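PDB 5L6G: FAD linked oxidase-like protein, which oxidises the C1 hydroxyl of xylose and xylooligosaccharides to lactones, using a bicovalently bound FAD and passing the electrons to oxygen to give hydrogen peroxide. Local coordinates for residues 86-91 against 486-491. Numbering follows the deposited sequence.
With FAD (flavin-adenine dinucleotide), chain D.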
ATOM      1  N   LYS A  86       4.984  13.785 -19.525  1.00 13.60           N
ATOM      2  CA  LYS A  86       5.199  13.282 -18.187  1.00 12.88           C
ATOM      3  C   LYS A  86       5.442  11.787 -18.288  1.00 12.55           C
ATOM      4  O   LYS A  86       5.079  11.172 -19.296  1.00 12.70           O
ATOM      5  CB  LYS A  86       3.988  13.578 -17.316  1.00 12.74           C
ATOM      6  CG  LYS A  86       3.664  15.053 -17.199  1.00 13.09           C
ATOM      7  CD  LYS A  86       4.812  15.858 -16.625  1.00 13.19           C
ATOM      8  CE  LYS A  86       4.391  17.310 -16.418  1.00 13.79           C
ATOM      9  NZ  LYS A  86       5.455  18.144 -15.787  1.00 14.02           N
ATOM     10  N   ALA A  87       6.085  11.211 -17.267  1.00 12.02           N
ATOM     11  CA  ALA A  87       6.380   9.789 -17.258  1.00 11.76           C
ATOM     12  C   ALA A  87       6.107   9.231 -15.893  1.00 11.58           C
ATOM     13  O   ALA A  87       6.415   9.885 -14.895  1.00 11.73           O
ATOM     14  CB  ALA A  87       7.837   9.547 -17.628  1.00 12.00           C
ATOM     15  N   ASN A  88       5.522   8.034 -15.827  1.00 11.38           N
ATOM     16  CA  ASN A  88       5.338   7.360 -14.545  1.00 11.23           C
ATOM     17  C   ASN A  88       5.672   5.898 -14.659  1.00 11.19           C
ATOM     18  O   ASN A  88       5.303   5.280 -15.635  1.00 11.34           O
ATOM     19  CB  ASN A  88       3.880   7.490 -14.071  1.00 11.24           C
ATOM     20  CG  ASN A  88       3.374   8.893 -14.175  1.00 11.49           C
ATOM     21  OD1 ASN A  88       2.853   9.300 -15.224  1.00 12.36           O
ATOM     22  ND2 ASN A  88       3.588   9.676 -13.125  1.00 11.58           N
ATOM     23  N   PRO A  89       6.322   5.330 -13.637  1.00 11.30           N
ATOM     24  CA  PRO A  89       6.505   3.899 -13.587  1.00 11.63           C
ATOM     25  C   PRO A  89       5.228   3.188 -13.189  1.00 11.75           C
ATOM     26  O   PRO A  89       4.454   3.705 -12.385  1.00 11.82           O
ATOM     27  CB  PRO A  89       7.561   3.722 -12.503  1.00 11.43           C
ATOM     28  CG  PRO A  89       7.348   4.867 -11.603  1.00 11.23           C
ATOM     29  CD  PRO A  89       6.882   5.996 -12.454  1.00 11.13           C
ATOM     30  N   LYS A  90       5.013   2.016 -13.776  1.00 12.61           N
ATOM     31  CA  LYS A  90       3.920   1.119 -13.407  1.00 13.14           C
ATOM     32  C   LYS A  90       4.547  -0.212 -13.055  1.00 12.85           C
ATOM     33  O   LYS A  90       5.201  -0.862 -13.907  1.00 13.48           O
ATOM     34  CB  LYS A  90       2.947   0.962 -14.552  1.00 14.37           C
ATOM     35  CG  LYS A  90       1.695   0.170 -14.207  1.00 15.36           C
ATOM     36  CD  LYS A  90       0.772   0.140 -15.429  1.00 17.08           C
ATOM     37  CE  LYS A  90      -0.230  -0.976 -15.337  1.00 17.68           C
ATOM     38  NZ  LYS A  90      -0.101  -1.870 -16.478  1.00 18.98           N
ATOM     39  N   SER A  91       4.409  -0.596 -11.799  1.00 12.24           N
ATOM     40  CA  SER A  91       4.984  -1.848 -11.317  1.00 12.12           C
ATOM     41  C   SER A  91       3.899  -2.934 -11.343  1.00 12.05           C
ATOM     42  O   SER A  91       3.803  -3.675 -12.308  1.00 12.30           O
ATOM     43  CB  SER A  91       5.612  -1.652  -9.942  1.00 12.07           C
ATOM     44  OG  SER A  91       6.034  -2.882  -9.382  1.00 12.71           O
ATOM     45  N   PHE A 486       7.787  13.423 -13.236  1.00 13.44           N
ATOM     46  CA  PHE A 486       7.018  12.301 -12.689  1.00 13.03           C
ATOM     47  C   PHE A 486       5.658  12.705 -12.125  1.00 13.02           C
ATOM     48  O   PHE A 486       5.126  12.041 -11.248  1.00 12.76           O
ATOM     49  CB  PHE A 486       7.856  11.583 -11.632  1.00 13.09           C
ATOM     50  CG  PHE A 486       9.161  11.066 -12.167  1.00 13.23           C
ATOM     51  CD1 PHE A 486       9.175  10.140 -13.205  1.00 13.64           C
ATOM     52  CD2 PHE A 486      10.363  11.494 -11.644  1.00 13.62           C
ATOM     53  CE1 PHE A 486      10.375   9.639 -13.708  1.00 13.70           C
ATOM     54  CE2 PHE A 486      11.562  11.009 -12.142  1.00 14.04           C
ATOM     55  CZ  PHE A 486      11.570  10.081 -13.172  1.00 14.20           C
ATOM     56  N   TYR A 487       5.089  13.758 -12.694  1.00 13.33           N
ATOM     57  CA  TYR A 487       3.841  14.329 -12.239  1.00 13.50           C
ATOM     58  C   TYR A 487       2.715  13.322 -12.297  1.00 12.81           C
ATOM     59  O   TYR A 487       2.616  12.538 -13.226  1.00 12.26           O
ATOM     60  CB  TYR A 487       3.472  15.551 -13.110  1.00 14.43           C
ATOM     61  CG  TYR A 487       2.084  16.047 -12.821  1.00 14.97           C
ATOM     62  CD1 TYR A 487       1.849  16.881 -11.747  1.00 15.14           C
ATOM     63  CD2 TYR A 487       0.987  15.602 -13.567  1.00 15.19           C
ATOM     64  CE1 TYR A 487       0.578  17.319 -11.448  1.00 15.61           C
ATOM     65  CE2 TYR A 487      -0.293  16.037 -13.277  1.00 15.40           C
ATOM     66  CZ  TYR A 487      -0.495  16.881 -12.199  1.00 15.77           C
ATOM     67  OH  TYR A 487      -1.759  17.321 -11.868  1.00 16.09           O
ATOM     68  N   TYR A 488       1.880  13.352 -11.268  1.00 12.56           N
ATOM     69  CA  TYR A 488       0.551  12.797 -11.324  1.00 12.39           C
ATOM     70  C   TYR A 488      -0.299  13.700 -10.440  1.00 12.43           C
ATOM     71  O   TYR A 488       0.254  14.529  -9.734  1.00 12.51           O
ATOM     72  CB  TYR A 488       0.500  11.333 -10.919  1.00 12.12           C
ATOM     73  CG  TYR A 488       1.006  10.990  -9.543  1.00 11.86           C
ATOM     74  CD1 TYR A 488       2.360  10.776  -9.311  1.00 12.01           C
ATOM     75  CD2 TYR A 488       0.132  10.808  -8.504  1.00 11.71           C
ATOM     76  CE1 TYR A 488       2.831  10.396  -8.052  1.00 11.88           C
ATOM     77  CE2 TYR A 488       0.590  10.442  -7.245  1.00 11.70           C
ATOM     78  CZ  TYR A 488       1.940  10.246  -7.024  1.00 11.54           C
ATOM     79  OH  TYR A 488       2.356   9.848  -5.760  1.00 11.82           O
ATOM     80  N   PRO A 489      -1.630  13.575 -10.512  1.00 12.76           N
ATOM     81  CA  PRO A 489      -2.482  14.613  -9.899  1.00 12.89           C
ATOM     82  C   PRO A 489      -2.388  14.761  -8.380  1.00 12.78           C
ATOM     83  O   PRO A 489      -2.816  15.775  -7.849  1.00 12.99           O
ATOM     84  CB  PRO A 489      -3.883  14.194 -10.335  1.00 13.18           C
ATOM     85  CG  PRO A 489      -3.640  13.563 -11.680  1.00 13.35           C
ATOM     86  CD  PRO A 489      -2.411  12.737 -11.444  1.00 12.88           C
ATOM     87  N   GLN A 490      -1.820  13.767  -7.694  1.00 12.22           N
ATOM     88  CA  GLN A 490      -1.526  13.909  -6.272  1.00 12.06           C
ATOM     89  C   GLN A 490      -0.044  13.844  -5.948  1.00 12.01           C
ATOM     90  O   GLN A 490       0.335  13.505  -4.823  1.00 12.51           O
ATOM     91  CB  GLN A 490      -2.318  12.885  -5.467  1.00 11.56           C
ATOM     92  CG  GLN A 490      -3.822  13.091  -5.617  1.00 11.57           C
ATOM     93  CD  GLN A 490      -4.638  12.119  -4.801  1.00 11.30           C
ATOM     94  OE1 GLN A 490      -4.167  11.041  -4.443  1.00 11.11           O
ATOM     95  NE2 GLN A 490      -5.880  12.479  -4.521  1.00 11.58           N
ATOM     96  N   ALA A 491       0.796  14.208  -6.916  1.00 12.46           N
ATOM     97  CA  ALA A 491       2.231  14.282  -6.682  1.00 12.41           C
ATOM     98  C   ALA A 491       2.579  15.445  -5.761  1.00 12.76           C
ATOM     99  O   ALA A 491       1.931  16.509  -5.757  1.00 12.32           O
ATOM    100  CB  ALA A 491       3.014  14.406  -7.973  1.00 12.74           C
TER
HETATM  101  PA  FAD D 501       1.295   0.934  -9.420  1.00  9.98           P
HETATM  102  O1A FAD D 501       2.148   0.263 -10.471  1.00  9.87           O
HETATM  103  O2A FAD D 501      -0.065   1.387  -9.850  1.00  8.78           O
HETATM  104  O5B FAD D 501       2.115   2.062  -8.695  1.00 10.20           O
HETATM  105  C5B FAD D 501       1.598   2.857  -7.624  1.00  9.94           C
HETATM  106  C4B FAD D 501       2.388   4.142  -7.513  1.00  9.91           C
HETATM  107  O4B FAD D 501       3.760   3.833  -7.257  1.00  9.88           O
HETATM  108  C3B FAD D 501       2.366   4.959  -8.795  1.00  9.73           C
HETATM  109  O3B FAD D 501       2.466   6.330  -8.476  1.00 10.14           O
HETATM  110  C2B FAD D 501       3.624   4.525  -9.503  1.00 10.08           C
HETATM  111  O2B FAD D 501       4.087   5.459 -10.471  1.00  9.78           O
HETATM  112  C1B FAD D 501       4.563   4.326  -8.335  1.00  9.71           C
HETATM  113  N9A FAD D 501       5.610   3.360  -8.676  1.00  9.44           N
HETATM  114  C8A FAD D 501       5.475   2.110  -9.108  1.00  9.69           C
HETATM  115  N7A FAD D 501       6.685   1.545  -9.333  1.00  9.57           N
HETATM  116  C5A FAD D 501       7.582   2.478  -9.014  1.00  9.58           C
HETATM  117  C6A FAD D 501       9.040   2.552  -9.048  1.00  9.84           C
HETATM  118  N6A FAD D 501       9.700   1.448  -9.446  1.00 10.53           N
HETATM  119  N1A FAD D 501       9.615   3.718  -8.685  1.00  9.97           N
HETATM  120  C2A FAD D 501       8.927   4.788  -8.280  1.00  9.65           C
HETATM  121  N3A FAD D 501       7.562   4.787  -8.224  1.00 10.02           N
HETATM  122  C4A FAD D 501       6.879   3.665  -8.582  1.00  9.59           C
HETATM  123  N1  FAD D 501      -1.688  -2.113   0.398  1.00 12.22           N
HETATM  124  C2  FAD D 501      -1.288  -2.406   1.676  1.00 12.68           C
HETATM  125  O2  FAD D 501      -0.624  -1.548   2.321  1.00 12.95           O
HETATM  126  N3  FAD D 501      -1.566  -3.611   2.232  1.00 12.61           N
HETATM  127  C4  FAD D 501      -2.236  -4.585   1.569  1.00 13.12           C
HETATM  128  O4  FAD D 501      -2.504  -5.712   2.074  1.00 13.36           O
HETATM  129  C4X FAD D 501      -2.706  -4.340   0.189  1.00 13.12           C
HETATM  130  N5  FAD D 501      -3.391  -5.259  -0.552  1.00 13.90           N
HETATM  131  C5X FAD D 501      -3.799  -5.026  -1.855  1.00 14.20           C
HETATM  132  C6  FAD D 501      -4.476  -5.987  -2.617  1.00 14.73           C
HETATM  133  C7  FAD D 501      -4.881  -5.686  -3.927  1.00 14.05           C
HETATM  134  C7M FAD D 501      -5.626  -6.742  -4.705  1.00 14.98           C
HETATM  135  C8  FAD D 501      -4.554  -4.358  -4.555  1.00 12.58           C
HETATM  136  C8M FAD D 501      -4.916  -4.033  -6.000  1.00 12.15           C
HETATM  137  C9  FAD D 501      -3.869  -3.427  -3.782  1.00 12.50           C
HETATM  138  C9A FAD D 501      -3.492  -3.696  -2.454  1.00 12.43           C
HETATM  139  N10 FAD D 501      -2.811  -2.744  -1.650  1.00 12.32           N
HETATM  140  C10 FAD D 501      -2.394  -3.007  -0.343  1.00 12.53           C
HETATM  141  C1' FAD D 501      -2.476  -1.414  -2.147  1.00 11.38           C
HETATM  142  C2' FAD D 501      -1.109  -1.357  -2.752  1.00 10.51           C
HETATM  143  O2' FAD D 501      -0.170  -1.303  -1.675  1.00 10.41           O
HETATM  144  C3' FAD D 501      -1.044  -0.052  -3.525  1.00 10.29           C
HETATM  145  O3' FAD D 501      -2.075   0.012  -4.517  1.00  9.90           O
HETATM  146  C4' FAD D 501       0.330   0.046  -4.194  1.00 10.07           C
HETATM  147  O4' FAD D 501       0.696   1.429  -4.296  1.00 10.84           O
HETATM  148  C5' FAD D 501       0.285  -0.634  -5.538  1.00 10.24           C
HETATM  149  O5' FAD D 501       1.618  -0.873  -5.997  1.00 10.12           O
HETATM  150  P   FAD D 501       1.800  -1.258  -7.517  1.00  9.81           P
HETATM  151  O1P FAD D 501       3.248  -1.279  -7.893  1.00  9.44           O
HETATM  152  O2P FAD D 501       0.997  -2.480  -7.831  1.00  9.63           O
HETATM  153  O3P FAD D 501       0.962  -0.094  -8.230  1.00  9.76           O
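Asn88, on the edge strand 87-90 of the PCMH-type FAD-binding domain, reaches across to Tyr487 in the C-terminal berberine-like (BBE) region, close to the adenosine end of the flavin cofactor. Asn88 ND2 donates to Tyr487 O at 3.0 Å in a nearly straight bond (175° at the hydrogen). The acceptor lies in the amide plane of Asn88, whereas the donor stands well above the carbonyl plane of Tyr487. Chi1 (-48°) sets CG of Asn88 beside the backbone N, and chi2 (88°) turns the amide so that ND2 meets Tyr487 O; its other end, OD1, is bonded to His107, so partners at both ends should fix the amide's rotation. Ala87 O points at Phe486: it receives a CA-H...O contact from Phe486 CA (3.3 Å) and meets CD1 at the edge of the ring, near the ring plane, at 3.2 Å. Lys86 bends at chi2, and its CD packs on Tyr487 CB at 3.8 Å, while NZ goes on to Glu484 O. Ala491 N lies over one face of the Tyr488 ring and FAD O3B over the other (4.1 Å above the ring plane), both offset toward the rim. A type I turn, Tyr488 to Ala491, brings that backbone N over the ring, and the phenol OH is held by Ser215. Further along, FAD O2B donates to Pro89 O (2.6 Å), Pro89 CG packs against adenine C4A, and just past the strand Ser91 N donates to FAD O1A (2.8 Å). The cofactor is thus gripped by 86-91, while 486-491 approaches it through the Tyr488 ring. Strand 87-90 pairs with 108-111, the backbones of Ala87 and Leu485 are hydrogen-bonded, Pro89 and Phe486 both touch Ile219 of strand 219-229, and Tyr487 and Gln490 rest on helix 458-466.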